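Local atomic coordinates of GTP cyclohydrolase 1 type 2 homolog (Staphylococcus aureus subsp. aureus, PDB entry 3LNL), a protein that is of unknown function but belongs to the NIF3 family, binds zinc at a dinuclear centre and assembles into a toroid-shaped homohexamer with PII-like lids. Residues I267-V273 with V323-N329; L116-G121 with D260-L265; K151-S155 with Y167-E171. The protein carries 2 engineered substitutions. All blocks are in the same frame, centred on the assembly; numbering follows the deposited sequence.

Contact 1 of 3, residues I267-V273 with V323-N329; sequences IPSVRFV and VNLIDIN
Two short antiparallel strands, 271-273 and 325-327, run side by side at 164° between their N-to-C directions, with axes 4.6 Å apart at closest approach. Val273, the residue most covered here, pairs with Leu325 as a hydrogen-bonded pair: Val273 N donates to Leu325 O at 2.8 Å and Leu325 N to Val273 O at 2.9 Å. Val273 CB lies 4.0 Å from Leu325 CB on one face, under helix 312-321. One residue back along 271-273, Phe272 and Ile326 form a non-hydrogen-bonded pair, CA to CA 4.3 Å, on the other face, where helix 254-264 packs. Arg271 and Asp327 make the next hydrogen-bonded pair, on the Val273 face, with Asp327 N to Arg271 O at 2.8 Å. Arg271 starts in p and then extends (t, t) out from the sheet beside the Asp327 carboxylate, so that NE and NH2 each reach Asp327 OD2 at 3.1 Å, a salt bridge. Its NH1 bonds to Tyr369 of the second subunit, whose chain continues the sheet beyond Arg271 and Phe272. Past the strand Asp327 OD1 accepts from Asn329 N at 2.8 Å, an Asx turn. Asn329, with positive phi, swings back so that ND2 donates to Ser269 O at 3.0 Å. The turn leads directly into the zinc ligand His330. Asp327 thus offers a counter-charge to an arginine buried at the subunit interface, where Arg271 of the second subunit also comes close, while its OD2 also takes Ile310 N and its OD1 shapes the turn before the metal ligand.

Contact 2 of 3, residues L116-G121 with D260-L265; sequences LAKVMG and DIKSKL. Engineered in segment 116-121: Val119 (natural residue Ala).
The C-terminal end of helix 112-119 meets the last turn of helix 254-264, nearest at Met120 and Ile261 (CA to CA 5.7 Å). Met120, extended after an m first torsion, is the main bump: its side chain fills the hollow between Ile261 and Leu265, one turn apart, with CG 3.6 Å from Ile261 CG2 and CE 3.9 Å from Leu265 CD1. Leu265 in turn pushes CD2 towards helix 112-119, 3.7 Å from CG1 of the engineered Val119 and 4.0 Å from Leu116 CD2. A Schellman motif ends helix 112-119 at Gly121 (phi 77°). At the outer edge Lys264 donates from NZ to Met120 O at 3.2 Å and forms a salt bridge with Asp260 OD2 at 2.7 Å; a water donates to both acceptors. The helices, from before and after the inserted PII-like domain, pack close to the zinc centre, the Leu116 side chain about 5 Å from that of the ligand Glu333. The apolar seam is backed by Ile285 of strand 279-285, touching Leu116 and Met120, and by Ile328, touching Ile261.

Contact 3 of 3, residues K151-S155 with Y167-E171; sequences KDKLS and YCFFE
Helix 147-156 of the PII-like domain lies over the residues that lead into strand 170-176, closest in backbone at Ser155 and Tyr167 (CA to CA 5.8 Å). Lys151 points toward the strand and folds over Phe169: chi1 m places Lys151 CG over the Phe169 ring, 3.8 Å from its centroid and 21° off the normal, a CH-pi contact. Lys151 CB lies 3.0 Å from Tyr167 OH, and the bend at chi3 (m) turns the end of the chain, with Lys151 NZ 3.1 Å from Glu171 OE2, a salt bridge whose hydrogen bond is weak; the amine's stronger partner is Gln177 of the third subunit. Asp152 has CA-to-CB directed away, yet the carboxylate turns back to accept from Tyr167 OH, OD1 to OH 2.7 Å, near the plane of the ring. Leu154 faces the strand and brings CB 4.4 Å from Phe169 CZ, at the ring edge. Ser155, with N bonded to Lys151 O at 2.9 Å, sets OG 3.3 Å from Tyr167 CD1. To build the opposite side, Tyr167 takes left-handed backbone angles (53/42) and chi1 of -144°, sending its ring along the helix past Ser155 and Lys151 to Asp152; Phe169 and Glu171 then point toward the helix, with Phe169 also meeting Phe204 of the adjoining strand. The packing is that of a helix on one face of the PII-like beta sheet, and Phe170 and Glu171 extend that sheet into the third subunit. One long lysine is used twice, its methylenes as apolar cover for a phenyl ring and its amine for charge.

Contacts 1 and 2 adjoin in the NIF3 part of the chain; helix 254-264, part of contact 2, leads into and packs on contact 1, with Ile261 CD1 3.7 Å from Ile328 CG2 and Ile267 N probably bonded to Lys262 O at 2.9 Å. Contact 1 is wholly buried and joins strands by backbone bonds and a salt bridge; contact 2 is partly buried, apolar inside and polar, hydrated at its edge. Contact 3 lies in the PII-like domain, its centre about 54 Å from that of contact 1 and about 49 Å from that of contact 2, partly buried and built from aromatic rings and charged side chains. Contacts 1 and 3 both border subunit interfaces where sheets continue.

Contact 1 of 3, residues I267-V273 with V323-N329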
loop_
_atom_site.group_PDB
_atom_site.type_symbol
_atom_site.label_atom_id
_atom_site.label_comp_id
_atom_site.label_asym_id
_atom_site.label_seq_id
_atom_site.Cartn_x
_atom_site.Cartn_y
_atom_site.Cartn_z
ATOM N N ILE B 267 -36.221 17.915 14.664
ATOM C CA ILE B 267 -35.069 17.306 15.236
ATOM C C ILE B 267 -35.121 17.537 16.728
ATOM O O ILE B 267 -35.382 18.694 17.165
ATOM C CB ILE B 267 -33.771 17.914 14.628
ATOM C CG1 ILE B 267 -33.875 18.007 13.107
ATOM C CG2 ILE B 267 -32.532 17.068 15.037
ATOM C CD1 ILE B 267 -32.619 18.754 12.482
ATOM N N PRO B 268 -34.858 16.486 17.538
ATOM C CA PRO B 268 -34.933 16.654 18.994
ATOM C C PRO B 268 -33.862 17.562 19.574
ATOM O O PRO B 268 -34.105 18.266 20.537
ATOM C CB PRO B 268 -34.771 15.208 19.538
ATOM C CG PRO B 268 -35.271 14.342 18.430
ATOM C CD PRO B 268 -34.805 15.056 17.159
ATOM N N SER B 269 -32.699 17.580 18.943
ATOM C CA SER B 269 -31.576 18.373 19.425
ATOM C C SER B 269 -30.715 18.708 18.217
ATOM O O SER B 269 -30.476 17.865 17.384
ATOM C CB SER B 269 -30.739 17.559 20.414
ATOM O OG SER B 269 -29.538 18.209 20.762
ATOM N N VAL B 270 -30.267 19.972 18.139
ATOM C CA VAL B 270 -29.303 20.416 17.155
ATOM C C VAL B 270 -28.138 21.089 17.880
ATOM O O VAL B 270 -28.330 21.633 18.967
ATOM C CB VAL B 270 -30.022 21.359 16.147
ATOM C CG1 VAL B 270 -29.065 22.196 15.362
ATOM C CG2 VAL B 270 -30.953 20.477 15.220
ATOM N N ARG B 271 -26.941 20.999 17.302
ATOM C CA ARG B 271 -25.787 21.734 17.805
ATOM C C ARG B 271 -25.036 22.419 16.668
ATOM O O ARG B 271 -24.989 21.927 15.505
ATOM C CB ARG B 271 -24.849 20.803 18.612
ATOM C CG ARG B 271 -24.371 19.599 17.874
ATOM C CD ARG B 271 -23.805 18.522 18.803
ATOM N NE ARG B 271 -23.436 17.312 18.047
ATOM C CZ ARG B 271 -22.980 16.188 18.594
ATOM N NH1 ARG B 271 -22.841 16.085 19.911
ATOM N NH2 ARG B 271 -22.618 15.160 17.821
ATOM N N PHE B 272 -24.467 23.582 16.981
ATOM C CA PHE B 272 -23.787 24.338 15.990
ATOM C C PHE B 272 -22.446 24.790 16.488
ATOM O O PHE B 272 -22.170 24.763 17.673
ATOM C CB PHE B 272 -24.641 25.486 15.460
ATOM C CG PHE B 272 -24.944 26.564 16.455
ATOM C CD1 PHE B 272 -24.090 27.636 16.621
ATOM C CD2 PHE B 272 -26.135 26.552 17.160
ATOM C CE1 PHE B 272 -24.400 28.634 17.535
ATOM C CE2 PHE B 272 -26.458 27.570 18.028
ATOM C CZ PHE B 272 -25.578 28.595 18.226
ATOM N N VAL B 273 -21.593 25.107 15.537
ATOM C CA VAL B 273 -20.259 25.580 15.817
ATOM C C VAL B 273 -20.096 26.897 15.115
ATOM O O VAL B 273 -20.265 26.973 13.892
ATOM C CB VAL B 273 -19.172 24.576 15.298
ATOM C CG1 VAL B 273 -17.728 25.096 15.586
ATOM C CG2 VAL B 273 -19.383 23.191 15.907
ATOM N N VAL B 323 -14.741 28.037 10.575
ATOM C CA VAL B 323 -15.661 27.334 9.702
ATOM C C VAL B 323 -16.946 27.055 10.511
ATOM O O VAL B 323 -16.917 26.401 11.576
ATOM C CB VAL B 323 -15.040 26.043 9.110
ATOM C CG1 VAL B 323 -16.134 25.210 8.327
ATOM C CG2 VAL B 323 -13.870 26.387 8.189
ATOM N N ASN B 324 -18.074 27.578 10.055
ATOM C CA ASN B 324 -19.279 27.385 10.793
ATOM C C ASN B 324 -19.991 26.059 10.448
ATOM O O ASN B 324 -20.097 25.697 9.287
ATOM C CB ASN B 324 -20.229 28.556 10.570
ATOM C CG ASN B 324 -19.623 29.860 10.938
ATOM O OD1 ASN B 324 -19.045 29.989 12.016
ATOM N ND2 ASN B 324 -19.729 30.837 10.060
ATOM N N LEU B 325 -20.444 25.340 11.469
ATOM C CA LEU B 325 -21.072 24.034 11.258
ATOM C C LEU B 325 -22.414 23.973 11.962
ATOM O O LEU B 325 -22.604 24.653 12.964
ATOM C CB LEU B 325 -20.215 22.915 11.821
ATOM C CG LEU B 325 -18.788 22.773 11.345
ATOM C CD1 LEU B 325 -18.086 21.686 12.232
ATOM C CD2 LEU B 325 -18.686 22.457 9.873
ATOM N N ILE B 326 -23.324 23.191 11.392
ATOM C CA ILE B 326 -24.510 22.706 12.082
ATOM C C ILE B 326 -24.593 21.184 11.919
ATOM O O ILE B 326 -24.576 20.636 10.810
ATOM C CB ILE B 326 -25.862 23.358 11.610
ATOM C CG1 ILE B 326 -25.806 24.877 11.705
ATOM C CG2 ILE B 326 -27.018 22.827 12.472
ATOM C CD1 ILE B 326 -26.895 25.631 11.011
ATOM N N ASP B 327 -24.701 20.504 13.056
ATOM C CA ASP B 327 -25.037 19.095 13.127
ATOM C C ASP B 327 -26.535 18.936 13.238
ATOM O O ASP B 327 -27.115 19.139 14.297
ATOM C CB ASP B 327 -24.331 18.458 14.321
ATOM C CG ASP B 327 -24.336 16.931 14.306
ATOM O OD1 ASP B 327 -25.127 16.324 13.551
ATOM O OD2 ASP B 327 -23.533 16.347 15.080
ATOM N N ILE B 328 -27.164 18.522 12.140
ATOM C CA ILE B 328 -28.600 18.226 12.142
ATOM C C ILE B 328 -28.890 16.734 12.435
ATOM O O ILE B 328 -30.070 16.290 12.416
ATOM C CB ILE B 328 -29.278 18.593 10.834
ATOM C CG1 ILE B 328 -28.603 17.923 9.636
ATOM C CG2 ILE B 328 -29.357 20.099 10.703
ATOM C CD1 ILE B 328 -29.450 18.037 8.289
ATOM N N ASN B 329 -27.808 15.998 12.712
ATOM C CA ASN B 329 -27.805 14.553 12.923
ATOM C C ASN B 329 -27.877 13.796 11.606
ATOM O O ASN B 329 -28.421 14.286 10.595
ATOM C CB ASN B 329 -28.885 14.130 13.934
ATOM C CG ASN B 329 -28.765 14.892 15.268
ATOM O OD1 ASN B 329 -27.656 15.070 15.783
ATOM N ND2 ASN B 329 -29.886 15.438 15.754
#

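Contact 2 of 3, residues L116-G121 with D260-L265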
loop_
_atom_site.group_PDB
_atom_site.type_symbol
_atom_site.label_atom_id
_atom_site.label_comp_id
_atom_site.label_asym_id
_atom_site.label_seq_id
_atom_site.Cartn_x
_atom_site.Cartn_y
_atom_site.Cartn_z
ATOM N N LEU B 116 -33.246 17.768 1.540
ATOM C CA LEU B 116 -32.918 18.519 2.750
ATOM C C LEU B 116 -33.080 20.030 2.565
ATOM O O LEU B 116 -33.750 20.689 3.348
ATOM C CB LEU B 116 -31.503 18.161 3.244
ATOM C CG LEU B 116 -31.439 16.813 3.958
ATOM C CD1 LEU B 116 -29.948 16.384 4.096
ATOM C CD2 LEU B 116 -32.193 16.844 5.342
ATOM N N ALA B 117 -32.521 20.571 1.486
ATOM C CA ALA B 117 -32.617 22.001 1.209
ATOM C C ALA B 117 -34.063 22.471 1.057
ATOM O O ALA B 117 -34.469 23.500 1.638
ATOM C CB ALA B 117 -31.781 22.371 -0.045
ATOM N N LYS B 118 -34.852 21.682 0.353
ATOM C CA LYS B 118 -36.274 21.966 0.166
ATOM C C LYS B 118 -37.017 21.950 1.488
ATOM O O LYS B 118 -37.752 22.867 1.770
ATOM C CB LYS B 118 -36.896 20.976 -0.840
ATOM C CG LYS B 118 -36.539 21.270 -2.309
ATOM C CD LYS B 118 -37.197 22.568 -2.787
ATOM C CE LYS B 118 -37.096 22.779 -4.303
ATOM N NZ LYS B 118 -37.322 24.241 -4.623
ATOM N N VAL B 119 -36.758 20.953 2.343
ATOM C CA VAL B 119 -37.426 20.901 3.645
ATOM C C VAL B 119 -37.013 22.071 4.560
ATOM O O VAL B 119 -37.776 22.545 5.384
ATOM C CB VAL B 119 -37.178 19.569 4.352
ATOM C CG1 VAL B 119 -37.886 19.560 5.717
ATOM C CG2 VAL B 119 -37.652 18.492 3.533
ATOM N N MET B 120 -35.808 22.569 4.367
ATOM C CA MET B 120 -35.349 23.767 5.063
ATOM C C MET B 120 -35.860 25.079 4.512
ATOM O O MET B 120 -35.605 26.118 5.116
ATOM C CB MET B 120 -33.831 23.793 5.082
ATOM C CG MET B 120 -33.231 22.673 5.874
ATOM S SD MET B 120 -31.457 22.713 5.713
ATOM C CE MET B 120 -30.976 21.052 6.242
ATOM N N GLY B 121 -36.585 25.029 3.399
ATOM C CA GLY B 121 -37.150 26.234 2.783
ATOM C C GLY B 121 -36.167 27.081 2.022
ATOM O O GLY B 121 -36.396 28.255 1.852
ATOM N N ASP B 260 -34.398 27.281 13.233
ATOM C CA ASP B 260 -35.380 27.122 12.151
ATOM C C ASP B 260 -35.357 25.727 11.544
ATOM O O ASP B 260 -36.401 25.121 11.305
ATOM C CB ASP B 260 -35.113 28.161 11.054
ATOM C CG ASP B 260 -36.210 28.253 10.094
ATOM O OD1 ASP B 260 -37.316 28.656 10.509
ATOM O OD2 ASP B 260 -36.001 27.923 8.924
ATOM N N ILE B 261 -34.169 25.206 11.276
ATOM C CA ILE B 261 -34.086 23.931 10.613
ATOM C C ILE B 261 -34.369 22.773 11.617
ATOM O O ILE B 261 -34.900 21.744 11.230
ATOM C CB ILE B 261 -32.792 23.757 9.716
ATOM C CG1 ILE B 261 -31.509 23.581 10.522
ATOM C CG2 ILE B 261 -32.704 24.910 8.629
ATOM C CD1 ILE B 261 -30.261 23.484 9.649
ATOM N N LYS B 262 -34.069 22.989 12.904
ATOM C CA LYS B 262 -34.447 22.057 13.963
ATOM C C LYS B 262 -35.952 21.858 13.945
ATOM O O LYS B 262 -36.418 20.708 13.977
ATOM C CB LYS B 262 -34.010 22.569 15.350
ATOM C CG LYS B 262 -34.473 21.666 16.531
ATOM C CD LYS B 262 -34.112 22.218 17.904
ATOM C CE LYS B 262 -34.535 21.252 19.009
ATOM N NZ LYS B 262 -34.300 21.760 20.367
ATOM N N SER B 263 -36.704 22.974 13.870
ATOM C CA SER B 263 -38.141 22.931 13.799
ATOM C C SER B 263 -38.670 22.297 12.498
ATOM O O SER B 263 -39.522 21.392 12.515
ATOM C CB SER B 263 -38.676 24.372 14.017
ATOM O OG SER B 263 -40.040 24.405 13.843
ATOM N N LYS B 264 -38.118 22.699 11.370
ATOM C CA LYS B 264 -38.610 22.223 10.077
ATOM C C LYS B 264 -38.391 20.720 9.887
ATOM O O LYS B 264 -39.227 20.050 9.295
ATOM C CB LYS B 264 -37.945 22.971 8.921
ATOM C CG LYS B 264 -38.531 24.352 8.723
ATOM C CD LYS B 264 -37.882 25.179 7.622
ATOM C CE LYS B 264 -38.659 26.526 7.505
ATOM N NZ LYS B 264 -37.761 27.561 6.947
ATOM N N LEU B 265 -37.262 20.206 10.369
ATOM C CA LEU B 265 -36.978 18.790 10.275
ATOM C C LEU B 265 -37.389 17.963 11.519
ATOM O O LEU B 265 -37.083 16.762 11.569
ATOM C CB LEU B 265 -35.476 18.567 9.990
ATOM C CG LEU B 265 -35.008 18.906 8.565
ATOM C CD1 LEU B 265 -33.510 19.219 8.516
ATOM C CD2 LEU B 265 -35.292 17.745 7.661
HETATM O O HOH W 1 -34.433 28.048 6.741
#

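Contact 3 of 3, residues K151-S155 with Y167-E171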
loop_
_atom_site.group_PDB
_atom_site.type_symbol
_atom_site.label_atom_id
_atom_site.label_comp_id
_atom_site.label_asym_id
_atom_site.label_seq_id
_atom_site.Cartn_x
_atom_site.Cartn_y
_atom_site.Cartn_z
ATOM N N LYS B 151 -22.205 9.227 -42.873
ATOM C CA LYS B 151 -22.986 9.803 -41.772
ATOM C C LYS B 151 -24.282 9.051 -41.470
ATOM O O LYS B 151 -24.572 8.757 -40.310
ATOM C CB LYS B 151 -23.299 11.269 -42.047
ATOM C CG LYS B 151 -22.115 12.195 -41.801
ATOM C CD LYS B 151 -22.488 13.677 -41.930
ATOM C CE LYS B 151 -23.078 14.012 -43.285
ATOM N NZ LYS B 151 -22.945 15.460 -43.572
ATOM N N ASP B 152 -25.047 8.755 -42.521
ATOM C CA ASP B 152 -26.321 8.018 -42.418
ATOM C C ASP B 152 -26.170 6.631 -41.796
ATOM O O ASP B 152 -27.018 6.204 -41.017
ATOM C CB ASP B 152 -26.963 7.836 -43.807
ATOM C CG ASP B 152 -27.410 9.148 -44.444
ATOM O OD1 ASP B 152 -27.759 10.115 -43.726
ATOM O OD2 ASP B 152 -27.423 9.205 -45.689
ATOM N N LYS B 153 -25.109 5.921 -42.176
ATOM C CA LYS B 153 -24.850 4.578 -41.652
ATOM C C LYS B 153 -24.439 4.617 -40.182
ATOM O O LYS B 153 -24.892 3.802 -39.378
ATOM C CB LYS B 153 -23.780 3.868 -42.481
ATOM C CG LYS B 153 -24.337 3.092 -43.651
ATOM C CD LYS B 153 -25.102 1.849 -43.175
ATOM C CE LYS B 153 -25.336 0.836 -44.294
ATOM N NZ LYS B 153 -26.415 1.245 -45.229
ATOM N N LEU B 154 -23.581 5.566 -39.829
ATOM C CA LEU B 154 -23.209 5.744 -38.423
ATOM C C LEU B 154 -24.459 6.119 -37.617
ATOM O O LEU B 154 -24.630 5.651 -36.483
ATOM C CB LEU B 154 -22.102 6.790 -38.256
ATOM C CG LEU B 154 -20.728 6.417 -38.831
ATOM C CD1 LEU B 154 -19.775 7.580 -38.659
ATOM C CD2 LEU B 154 -20.158 5.163 -38.171
ATOM N N SER B 155 -25.341 6.919 -38.224
ATOM C CA SER B 155 -26.546 7.413 -37.550
ATOM C C SER B 155 -27.658 6.359 -37.510
ATOM O O SER B 155 -28.392 6.244 -36.528
ATOM C CB SER B 155 -27.050 8.677 -38.238
ATOM O OG SER B 155 -27.848 9.421 -37.342
ATOM N N TYR B 167 -28.191 12.646 -35.492
ATOM C CA TYR B 167 -27.378 13.106 -36.632
ATOM C C TYR B 167 -26.535 14.355 -36.307
ATOM O O TYR B 167 -26.435 15.282 -37.114
ATOM C CB TYR B 167 -28.292 13.368 -37.833
ATOM C CG TYR B 167 -27.696 13.017 -39.182
ATOM C CD1 TYR B 167 -27.824 11.731 -39.706
ATOM C CD2 TYR B 167 -27.034 13.973 -39.949
ATOM C CE1 TYR B 167 -27.299 11.403 -40.936
ATOM C CE2 TYR B 167 -26.504 13.649 -41.194
ATOM C CZ TYR B 167 -26.640 12.367 -41.678
ATOM O OH TYR B 167 -26.111 12.059 -42.909
ATOM N N CYS B 168 -25.943 14.366 -35.118
ATOM C CA CYS B 168 -25.182 15.518 -34.628
ATOM C C CYS B 168 -23.722 15.382 -34.998
ATOM O O CYS B 168 -22.969 14.681 -34.327
ATOM C CB CYS B 168 -25.311 15.642 -33.114
ATOM S SG CYS B 168 -27.039 15.629 -32.628
ATOM N N PHE B 169 -23.349 16.048 -36.081
ATOM C CA PHE B 169 -21.988 16.039 -36.581
ATOM C C PHE B 169 -21.538 17.476 -36.718
ATOM O O PHE B 169 -22.373 18.379 -36.895
ATOM C CB PHE B 169 -21.918 15.391 -37.969
ATOM C CG PHE B 169 -22.144 13.903 -37.981
ATOM C CD1 PHE B 169 -21.157 13.027 -37.532
ATOM C CD2 PHE B 169 -23.325 13.369 -38.501
ATOM C CE1 PHE B 169 -21.351 11.649 -37.567
ATOM C CE2 PHE B 169 -23.530 11.986 -38.548
ATOM C CZ PHE B 169 -22.539 11.125 -38.084
ATOM N N PHE B 170 -20.227 17.683 -36.640
ATOM C CA PHE B 170 -19.607 18.931 -37.064
ATOM C C PHE B 170 -18.609 18.666 -38.204
ATOM O O PHE B 170 -17.765 17.771 -38.117
ATOM C CB PHE B 170 -18.935 19.639 -35.901
ATOM C CG PHE B 170 -18.308 20.936 -36.284
ATOM C CD1 PHE B 170 -19.069 22.087 -36.364
ATOM C CD2 PHE B 170 -16.946 21.007 -36.576
ATOM C CE1 PHE B 170 -18.485 23.295 -36.726
ATOM C CE2 PHE B 170 -16.354 22.218 -36.943
ATOM C CZ PHE B 170 -17.126 23.362 -37.011
ATOM N N GLU B 171 -18.712 19.471 -39.262
ATOM C CA GLU B 171 -17.953 19.260 -40.505
ATOM C C GLU B 171 -16.914 20.353 -40.800
ATOM O O GLU B 171 -17.205 21.559 -40.799
ATOM C CB GLU B 171 -18.900 19.113 -41.693
ATOM C CG GLU B 171 -19.466 17.720 -41.826
ATOM C CD GLU B 171 -20.441 17.604 -42.979
ATOM O OE1 GLU B 171 -21.481 18.291 -42.932
ATOM O OE2 GLU B 171 -20.168 16.833 -43.922
#